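Local coordinates for protein separin (Saccharomyces cerevisiae, PDB 5U1T) that cleaves the cohesin subunit MCD1/SCC1 at the onset of anaphase, acting as a caspase-like cysteine protease that securin holds inactive for most of the cell cycle, at residues Lys671-Leu675 and Ser676-Ile680. Numbering follows the deposited sequence.
Sequences KTMNL and STAKI
Thr677 OG1 and CG2 lie close to the plane of the Asn674 carboxamide, next to OD1 and ND2, while the backbone N of Thr677 lies obliquely off one side of the group, 4.0 Å from Asn674 CG. Thr677 OG1 donates a hydrogen bond to Asn674 OD1; the modelled 2.4 Å between them is very short and, at this resolution, doubtful as a length. Beside it, Thr677 CG2 comes to 3.3 Å from Asn674 ND2, and the two side chains cross at about a right angle. OG1 can reach across because it sits between the backbone N and carbonyl carbon of Thr677 (chi1 69°). Beneath this pair the chain folds into a type I beta turn over Leu675-Ala678, closed by a weak hydrogen bond from Ala678 N to Leu675 O, 3.1 Å long. Farther in, the methyl CE of Met673 packs on Ala678 CB at 3.6 Å, and Asn674 O approaches the same CB. The turn lies in the loop joining helix 659-672 to helix 680-689; Lys679, after it, is the N-cap residue of the second helix. The buried Leu675 side chain packs against Ala683 and His686 of helix 680-689 and Leu711 and Met714 of helix 700-714, and Lys715 NZ bonds to both Leu675 O and Ala678 O. The exposed, uncharged amide-hydroxyl pair thus appears to tie the residue before the turn to its third residue, apart from the buried Leu675 and the partly covered Met673-Ala678 contact, and the lysine amine, probably charged, supplements the weak closing bond by gripping two carbonyls.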
loop_
_atom_site.group_PDB
_atom_site.type_symbol
_atom_site.label_atom_id
_atom_site.label_comp_id
_atom_site.label_asym_id
_atom_site.label_seq_id
_atom_site.Cartn_x
_atom_site.Cartn_y
_atom_site.Cartn_z
ATOM N N LYS A 671 16.933 -15.226 -10.858
ATOM C CA LYS A 671 17.643 -15.808 -11.988
ATOM C C LYS A 671 16.684 -16.141 -13.125
ATOM O O LYS A 671 16.993 -15.899 -14.294
ATOM C CB LYS A 671 18.415 -17.062 -11.566
ATOM C CG LYS A 671 19.271 -16.911 -10.292
ATOM C CD LYS A 671 19.967 -15.549 -10.188
ATOM C CE LYS A 671 20.952 -15.511 -9.025
ATOM N NZ LYS A 671 22.131 -16.382 -9.328
ATOM N N THR A 672 15.510 -16.664 -12.778
ATOM C CA THR A 672 14.597 -17.243 -13.766
ATOM C C THR A 672 13.831 -16.244 -14.657
ATOM O O THR A 672 13.032 -16.660 -15.502
ATOM C CB THR A 672 13.553 -18.144 -13.075
ATOM O OG1 THR A 672 12.738 -17.351 -12.206
ATOM C CG2 THR A 672 14.238 -19.244 -12.268
ATOM N N MET A 673 14.067 -14.943 -14.481
ATOM C CA MET A 673 13.356 -13.930 -15.269
ATOM C C MET A 673 14.200 -12.703 -15.562
ATOM O O MET A 673 14.756 -12.101 -14.643
ATOM C CB MET A 673 12.080 -13.498 -14.549
ATOM C CG MET A 673 11.404 -12.241 -15.133
ATOM S SD MET A 673 11.733 -10.751 -14.144
ATOM C CE MET A 673 10.198 -9.851 -14.398
ATOM N N ASN A 674 14.273 -12.326 -16.840
ATOM C CA ASN A 674 15.058 -11.164 -17.233
ATOM C C ASN A 674 14.166 -9.928 -17.258
ATOM O O ASN A 674 12.981 -10.017 -17.560
ATOM C CB ASN A 674 15.773 -11.403 -18.578
ATOM C CG ASN A 674 14.934 -11.026 -19.788
ATOM O OD1 ASN A 674 13.716 -11.195 -19.799
ATOM N ND2 ASN A 674 15.598 -10.528 -20.833
ATOM N N LEU A 675 14.740 -8.789 -16.877
ATOM C CA LEU A 675 13.993 -7.546 -16.722
ATOM C C LEU A 675 14.007 -6.731 -17.998
ATOM O O LEU A 675 13.040 -6.037 -18.309
ATOM C CB LEU A 675 14.566 -6.709 -15.584
ATOM C CG LEU A 675 14.389 -7.192 -14.149
ATOM C CD1 LEU A 675 15.229 -6.328 -13.235
ATOM C CD2 LEU A 675 12.935 -7.151 -13.723
ATOM N N SER A 676 15.104 -6.819 -18.740
ATOM C CA SER A 676 15.245 -6.013 -19.938
ATOM C C SER A 676 14.118 -6.268 -20.919
ATOM O O SER A 676 13.792 -5.395 -21.720
ATOM C CB SER A 676 16.585 -6.280 -20.616
ATOM O OG SER A 676 17.659 -5.930 -19.762
ATOM N N THR A 677 13.521 -7.457 -20.872
ATOM C CA THR A 677 12.439 -7.763 -21.807
ATOM C C THR A 677 11.092 -7.889 -21.121
ATOM O O THR A 677 10.062 -7.928 -21.797
ATOM C CB THR A 677 12.688 -9.074 -22.607
ATOM O OG1 THR A 677 12.594 -10.208 -21.730
ATOM C CG2 THR A 677 14.058 -9.050 -23.303
ATOM N N ALA A 678 11.089 -7.968 -19.792
ATOM C CA ALA A 678 9.826 -8.057 -19.066
ATOM C C ALA A 678 9.010 -6.783 -19.277
ATOM O O ALA A 678 9.556 -5.681 -19.213
ATOM C CB ALA A 678 10.071 -8.294 -17.592
ATOM N N LYS A 679 7.716 -6.921 -19.547
ATOM C CA LYS A 679 6.878 -5.738 -19.673
ATOM C C LYS A 679 6.781 -5.079 -18.312
ATOM O O LYS A 679 7.033 -5.725 -17.291
ATOM C CB LYS A 679 5.482 -6.073 -20.205
ATOM C CG LYS A 679 4.771 -4.872 -20.831
ATOM C CD LYS A 679 3.272 -5.125 -21.002
ATOM C CE LYS A 679 2.568 -5.189 -19.639
ATOM N NZ LYS A 679 2.843 -3.959 -18.843
ATOM N N ILE A 680 6.406 -3.803 -18.305
ATOM C CA ILE A 680 6.495 -2.971 -17.107
ATOM C C ILE A 680 5.635 -3.520 -15.979
ATOM O O ILE A 680 5.957 -3.331 -14.806
ATOM C CB ILE A 680 6.084 -1.502 -17.388
ATOM C CG1 ILE A 680 6.669 -1.030 -18.717
ATOM C CG2 ILE A 680 6.577 -0.586 -16.278
ATOM C CD1 ILE A 680 8.167 -1.226 -18.823
#